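Local coordinates for S-locus protein 11 (Brassica rapa subsp. oleifera, PDB 5GYY), which probably acts as the pollen-borne ligand recognised by the S-locus receptor kinase of the stigma in self-incompatibility, at residues D26-Y31 and R51-I57; N14-C19 and C44-T50. All coordinates share one frame; numbering follows the deposited sequence.

In the fold
Contacts 1 and 2 sit in the core and at one end of a small defensin-like fold, with their centres about 11 Å apart. Contact 1, about 2 Å from the centre of the chain, fastens helix 23-35 to strand 50-57, the middle strand of the antiparallel sheet. Contact 2, about 13 Å from that centre, closes one end of the same sheet. Strand 50-57 joins them: Arg51 N lies 2.7 Å from Ser15 O and Tyr52 N lies 2.7 Å from Thr45 O, probable hydrogen bonds to the two outer strands. A glycan sits beside Asp54 and Ala56 of contact 1, while residues of both contacts reach chains of another protein, probably the receptor.

Contact 1. Residues D26-Y31 and R51-I57; sequences DCEAFY and RYCDCAI. With NAG (2-acetamido-2-deoxy-beta-D-glucopyranose), chain E.
Arg51 NH1, which touches Asp26 CB, is gripped by two kinds of partner: a water 3.1 Å from NH1, and the backbone of a chain of another protein. The water sits at the edge of the guanidinium, in its plane, and lies 2.8 Å from Asp26 OD2, to which it can donate. Asp26 OD2 and Arg51 NH1, oppositely charged and 4.8 Å apart, are thus bridged by water and probably still attract each other. Arginine suits this place because its arm is long. CG stands anti to the backbone N, and a bend at chi3 (57°) brings the guanidinium up to the helix, with Cys27 SG over one of its faces. NH2 approaches Phe30 CD2 at 3.1 Å, but ring and guanidinium planes are 45° apart and do not stack; NH2 is also hydrogen-bonded to the other protein's backbone.

Two residues along the strand from Arg51, the disulfide between Cys27 SG and Cys53 SG (2.0 Å, chi3 -74°) ties helix 26-31 to strand 51-57. This buried covalent pin belongs with the helix-on-sheet, disulfide-linked architecture of the defensin-like family. Phe30 presents its ring edge to Cys53 SG and continues to Leu13 on strand 9-16.

Tyr31, the helix residue after Phe30, meets Cys55: Cys55 SG lies 4.0 Å from Tyr31 CB and makes an oblique sulfur-aromatic contact with the ring; its disulfide runs to Cys42. The Tyr31 and Ile57 side chains cross at about a right angle, and OH comes to 3.1 Å from Ile57 CG2, a tight fit. Tyr52 and Asp54 point away from the helix, and both are hydrogen-bonded to a chain of another protein. On that side C8 of the N-acetylglucosamine on Asn43 rests 4.0 Å from Ala56 CB, a small methyl beside the sugar's acetamide.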
loop_
_atom_site.group_PDB
_atom_site.type_symbol
_atom_site.label_atom_id
_atom_site.label_comp_id
_atom_site.label_asym_id
_atom_site.label_seq_id
_atom_site.Cartn_x
_atom_site.Cartn_y
_atom_site.Cartn_z
ATOM N N ASP C 26 -13.512 -19.215 5.125
ATOM C CA ASP C 26 -12.085 -19.356 5.378
ATOM C C ASP C 26 -11.778 -18.891 6.791
ATOM O O ASP C 26 -11.135 -19.601 7.538
ATOM C CB ASP C 26 -11.233 -18.543 4.390
ATOM C CG ASP C 26 -11.348 -19.032 2.975
ATOM O OD1 ASP C 26 -11.749 -20.204 2.784
ATOM O OD2 ASP C 26 -11.029 -18.238 2.057
ATOM N N CYS C 27 -12.273 -17.706 7.146
ATOM C CA CYS C 27 -12.113 -17.177 8.486
ATOM C C CYS C 27 -12.625 -18.158 9.535
ATOM O O CYS C 27 -11.955 -18.384 10.545
ATOM C CB CYS C 27 -12.819 -15.829 8.623
ATOM S SG CYS C 27 -11.863 -14.463 7.921
ATOM N N GLU C 28 -13.784 -18.760 9.273
ATOM C CA GLU C 28 -14.403 -19.694 10.213
ATOM C C GLU C 28 -13.573 -20.958 10.392
ATOM O O GLU C 28 -13.407 -21.457 11.507
ATOM C CB GLU C 28 -15.826 -20.057 9.764
ATOM C CG GLU C 28 -16.843 -18.940 9.961
ATOM C CD GLU C 28 -18.077 -19.101 9.074
ATOM O OE1 GLU C 28 -18.236 -20.182 8.461
ATOM O OE2 GLU C 28 -18.881 -18.146 8.993
ATOM N N ALA C 29 -13.036 -21.454 9.288
ATOM C CA ALA C 29 -12.169 -22.614 9.326
ATOM C C ALA C 29 -10.886 -22.256 10.084
ATOM O O ALA C 29 -10.389 -23.053 10.878
ATOM C CB ALA C 29 -11.841 -23.080 7.885
ATOM N N PHE C 30 -10.375 -21.047 9.823
ATOM C CA PHE C 30 -9.200 -20.483 10.482
ATOM C C PHE C 30 -9.446 -20.428 11.991
ATOM O O PHE C 30 -8.597 -20.844 12.788
ATOM C CB PHE C 30 -8.924 -19.075 9.924
ATOM C CG PHE C 30 -7.617 -18.454 10.391
ATOM C CD1 PHE C 30 -6.567 -19.234 10.850
ATOM C CD2 PHE C 30 -7.448 -17.072 10.360
ATOM C CE1 PHE C 30 -5.358 -18.650 11.270
ATOM C CE2 PHE C 30 -6.259 -16.483 10.771
ATOM C CZ PHE C 30 -5.208 -17.277 11.228
ATOM N N TYR C 31 -10.628 -19.954 12.375
ATOM C CA TYR C 31 -10.993 -19.878 13.784
ATOM C C TYR C 31 -10.986 -21.255 14.435
ATOM O O TYR C 31 -10.324 -21.461 15.461
ATOM C CB TYR C 31 -12.353 -19.205 13.975
ATOM C CG TYR C 31 -12.834 -19.229 15.416
ATOM C CD1 TYR C 31 -12.336 -18.325 16.351
ATOM C CD2 TYR C 31 -13.785 -20.158 15.842
ATOM C CE1 TYR C 31 -12.760 -18.347 17.669
ATOM C CE2 TYR C 31 -14.223 -20.187 17.164
ATOM C CZ TYR C 31 -13.706 -19.278 18.071
ATOM O OH TYR C 31 -14.131 -19.292 19.377
ATOM N N ARG C 51 -6.117 -9.658 5.626
ATOM C CA ARG C 51 -7.420 -10.258 5.837
ATOM C C ARG C 51 -7.785 -10.100 7.315
ATOM O O ARG C 51 -7.093 -10.628 8.200
ATOM C CB ARG C 51 -7.411 -11.738 5.463
ATOM C CG ARG C 51 -8.803 -12.365 5.370
ATOM C CD ARG C 51 -8.735 -13.870 5.242
ATOM N NE ARG C 51 -8.013 -14.496 6.349
ATOM C CZ ARG C 51 -7.693 -15.786 6.386
ATOM N NH1 ARG C 51 -8.006 -16.575 5.362
ATOM N NH2 ARG C 51 -7.042 -16.288 7.433
ATOM N N TYR C 52 -8.868 -9.382 7.580
ATOM C CA TYR C 52 -9.361 -9.213 8.957
ATOM C C TYR C 52 -10.500 -10.163 9.202
ATOM O O TYR C 52 -11.553 -10.045 8.574
ATOM C CB TYR C 52 -9.823 -7.773 9.222
ATOM C CG TYR C 52 -8.703 -6.752 9.128
ATOM C CD1 TYR C 52 -8.078 -6.271 10.277
ATOM C CD2 TYR C 52 -8.270 -6.273 7.891
ATOM C CE1 TYR C 52 -7.052 -5.342 10.199
ATOM C CE2 TYR C 52 -7.253 -5.338 7.796
ATOM C CZ TYR C 52 -6.642 -4.880 8.954
ATOM O OH TYR C 52 -5.627 -3.958 8.861
ATOM N N CYS C 53 -10.278 -11.147 10.064
ATOM C CA CYS C 53 -11.397 -11.987 10.504
ATOM C C CYS C 53 -12.023 -11.441 11.799
ATOM O O CYS C 53 -11.326 -11.226 12.795
ATOM C CB CYS C 53 -10.962 -13.434 10.710
ATOM S SG CYS C 53 -10.322 -14.217 9.245
ATOM N N ASP C 54 -13.332 -11.193 11.760
ATOM C CA ASP C 54 -14.098 -10.794 12.946
ATOM C C ASP C 54 -15.075 -11.895 13.308
ATOM O O ASP C 54 -16.103 -12.056 12.654
ATOM C CB ASP C 54 -14.865 -9.494 12.690
ATOM C CG ASP C 54 -14.012 -8.263 12.908
ATOM O OD1 ASP C 54 -13.091 -8.310 13.756
ATOM O OD2 ASP C 54 -14.235 -7.253 12.213
ATOM N N CYS C 55 -14.752 -12.651 14.354
ATOM C CA CYS C 55 -15.510 -13.850 14.690
ATOM C C CYS C 55 -16.427 -13.709 15.891
ATOM O O CYS C 55 -15.969 -13.427 17.000
ATOM C CB CYS C 55 -14.553 -15.027 14.892
ATOM S SG CYS C 55 -13.757 -15.543 13.354
ATOM N N ALA C 56 -17.720 -13.920 15.655
ATOM C CA ALA C 56 -18.741 -13.871 16.701
ATOM C C ALA C 56 -18.739 -15.142 17.556
ATOM O O ALA C 56 -19.107 -16.220 17.073
ATOM C CB ALA C 56 -20.106 -13.656 16.072
ATOM N N ILE C 57 -18.365 -14.998 18.826
ATOM C CA ILE C 57 -18.293 -16.117 19.775
ATOM C C ILE C 57 -19.062 -15.836 21.071
ATOM O O ILE C 57 -19.413 -14.696 21.351
ATOM C CB ILE C 57 -16.839 -16.395 20.188
ATOM C CG1 ILE C 57 -16.258 -15.167 20.892
ATOM C CG2 ILE C 57 -15.999 -16.805 18.988
ATOM C CD1 ILE C 57 -14.931 -15.405 21.588
HETATM C C1 NAG E . -20.665 -8.839 10.961
HETATM C C2 NAG E . -20.729 -8.114 12.294
HETATM C C3 NAG E . -22.160 -7.649 12.605
HETATM C C4 NAG E . -22.816 -6.965 11.401
HETATM C C5 NAG E . -22.665 -7.936 10.220
HETATM C C6 NAG E . -23.404 -7.611 8.915
HETATM C C7 NAG E . -19.094 -9.000 13.883
HETATM C C8 NAG E . -18.707 -10.149 14.769
HETATM N N2 NAG E . -20.288 -9.066 13.294
HETATM O O3 NAG E . -22.197 -6.830 13.762
HETATM O O4 NAG E . -24.171 -6.634 11.685
HETATM O O5 NAG E . -21.284 -8.051 9.975
HETATM O O6 NAG E . -23.084 -6.309 8.488
HETATM O O7 NAG E . -18.327 -8.050 13.733
HETATM O O HOH W 1 -9.411 -15.988 2.671
#

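Contact 2. Residues N14-C19 and C44-T50; sequences NSGGSC and CTSPFRT
Thr50 meets segment 14-19 through its methyl branch. Its CB lies 3.9 Å from Ser15 O; from there CG2, anti to the backbone N, reaches that same oxygen at 3.3 Å and brushes Asn14 CB. The other branch, OG1, turns back into its own loop and donates to Phe48 O at 3.0 Å from above the carbonyl plane. Threonine thus offers a methyl to the neighbouring strand and a hydroxyl to the turn.

Gly16 and Thr50 form an antiparallel non-hydrogen-bonded pair. Just beyond it, Gly17 N donates to Arg49 O (2.8 Å, 157° at the hydrogen), also from above the carbonyl plane. Gly17 adopts backbone angles that would press a side chain against the preceding carbonyl, which explains a glycine here. Within the 47-50 loop, Thr50 N bonds to Pro47 O, closing a beta turn of the I'/III' class, with Phe48 and Arg49 both in the left-handed helical conformation. The Phe48 ring packs edge-to-face on an aromatic side chain of another protein.

Farther along, Ser46 OG comes to 3.0 Å from Ser18 CA, and a side chain this short can come up so close to the neighbouring backbone. The disulfide from Cys19 SG to Cys44 SG (2.1 Å, chi3 -109°) then fastens the loop after strand 9-16 to outer strand 41-45, a disulfide-braced sheet end in keeping with the defensin-like, knottin-related fold.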
loop_
_atom_site.group_PDB
_atom_site.type_symbol
_atom_site.label_atom_id
_atom_site.label_comp_id
_atom_site.label_asym_id
_atom_site.label_seq_id
_atom_site.Cartn_x
_atom_site.Cartn_y
_atom_site.Cartn_z
ATOM N N ASN C 14 -6.267 -11.756 12.253
ATOM C CA ASN C 14 -5.808 -10.942 11.137
ATOM C C ASN C 14 -4.512 -11.522 10.584
ATOM O O ASN C 14 -3.727 -12.087 11.331
ATOM C CB ASN C 14 -5.585 -9.484 11.567
ATOM C CG ASN C 14 -6.801 -8.872 12.277
ATOM O OD1 ASN C 14 -7.940 -9.296 12.063
ATOM N ND2 ASN C 14 -6.547 -7.879 13.149
ATOM N N SER C 15 -4.302 -11.404 9.275
ATOM C CA SER C 15 -3.040 -11.824 8.654
ATOM C C SER C 15 -2.892 -11.257 7.239
ATOM O O SER C 15 -3.863 -10.755 6.672
ATOM C CB SER C 15 -2.931 -13.349 8.653
ATOM O OG SER C 15 -4.015 -13.913 7.945
ATOM N N GLY C 16 -1.687 -11.352 6.673
ATOM C CA GLY C 16 -1.426 -10.837 5.336
ATOM C C GLY C 16 -2.320 -11.498 4.291
ATOM O O GLY C 16 -2.730 -12.643 4.448
ATOM N N GLY C 17 -2.657 -10.769 3.239
ATOM C CA GLY C 17 -3.474 -11.348 2.176
ATOM C C GLY C 17 -4.839 -10.697 1.982
ATOM O O GLY C 17 -5.014 -9.492 2.204
ATOM N N SER C 18 -5.817 -11.493 1.560
ATOM C CA SER C 18 -7.136 -10.956 1.298
ATOM C C SER C 18 -8.242 -11.940 1.649
ATOM O O SER C 18 -7.976 -13.086 1.984
ATOM C CB SER C 18 -7.276 -10.511 -0.168
ATOM O OG SER C 18 -7.004 -11.588 -1.051
ATOM N N CYS C 19 -9.485 -11.472 1.560
ATOM C CA CYS C 19 -10.665 -12.287 1.842
ATOM C C CYS C 19 -10.896 -13.364 0.792
ATOM O O CYS C 19 -11.078 -14.538 1.127
ATOM C CB CYS C 19 -11.905 -11.400 1.925
ATOM S SG CYS C 19 -12.026 -10.556 3.455
ATOM N N CYS C 44 -15.457 -11.127 7.258
ATOM C CA CYS C 44 -14.124 -10.957 6.695
ATOM C C CYS C 44 -14.042 -9.661 5.893
ATOM O O CYS C 44 -14.921 -9.383 5.107
ATOM C CB CYS C 44 -13.780 -12.138 5.787
ATOM S SG CYS C 44 -12.208 -11.960 4.939
ATOM N N THR C 45 -13.000 -8.862 6.102
ATOM C CA THR C 45 -12.749 -7.700 5.244
ATOM C C THR C 45 -11.247 -7.600 4.951
ATOM O O THR C 45 -10.424 -8.205 5.646
ATOM C CB THR C 45 -13.247 -6.373 5.857
ATOM O OG1 THR C 45 -13.265 -5.349 4.856
ATOM C CG2 THR C 45 -12.344 -5.932 7.004
ATOM N N SER C 46 -10.878 -6.808 3.953
ATOM C CA SER C 46 -9.555 -6.982 3.370
ATOM C C SER C 46 -8.775 -5.735 2.899
ATOM O O SER C 46 -8.139 -5.771 1.841
ATOM C CB SER C 46 -9.689 -7.958 2.198
ATOM O OG SER C 46 -8.421 -8.296 1.723
ATOM N N PRO C 47 -8.827 -4.626 3.654
ATOM C CA PRO C 47 -7.998 -3.501 3.210
ATOM C C PRO C 47 -6.552 -3.664 3.674
ATOM O O PRO C 47 -6.245 -4.602 4.423
ATOM C CB PRO C 47 -8.627 -2.323 3.948
ATOM C CG PRO C 47 -9.019 -2.918 5.233
ATOM C CD PRO C 47 -9.536 -4.301 4.900
ATOM N N PHE C 48 -5.675 -2.777 3.208
ATOM C CA PHE C 48 -4.275 -2.753 3.641
ATOM C C PHE C 48 -3.540 -4.088 3.428
ATOM O O PHE C 48 -2.675 -4.444 4.216
ATOM C CB PHE C 48 -4.190 -2.333 5.127
ATOM C CG PHE C 48 -4.980 -1.076 5.465
ATOM C CD1 PHE C 48 -5.031 -0.004 4.579
ATOM C CD2 PHE C 48 -5.711 -0.994 6.646
ATOM C CE1 PHE C 48 -5.755 1.139 4.886
ATOM C CE2 PHE C 48 -6.433 0.140 6.961
ATOM C CZ PHE C 48 -6.459 1.210 6.087
ATOM N N ARG C 49 -3.875 -4.809 2.360
ATOM C CA ARG C 49 -3.266 -6.118 2.045
ATOM C C ARG C 49 -3.327 -7.125 3.216
ATOM O O ARG C 49 -2.432 -7.979 3.392
ATOM C CB ARG C 49 -1.814 -5.952 1.552
ATOM C CG ARG C 49 -1.321 -7.119 0.697
ATOM C CD ARG C 49 0.173 -7.041 0.357
ATOM N NE ARG C 49 1.057 -7.237 1.510
ATOM C CZ ARG C 49 1.050 -8.308 2.305
ATOM N NH1 ARG C 49 0.204 -9.292 2.082
ATOM N NH2 ARG C 49 1.888 -8.396 3.331
ATOM N N THR C 50 -4.405 -7.033 3.991
ATOM C CA THR C 50 -4.584 -7.820 5.211
ATOM C C THR C 50 -5.990 -8.393 5.255
ATOM O O THR C 50 -6.931 -7.712 4.919
ATOM C CB THR C 50 -4.379 -6.925 6.453
ATOM O OG1 THR C 50 -3.051 -6.391 6.420
ATOM C CG2 THR C 50 -4.594 -7.710 7.758
#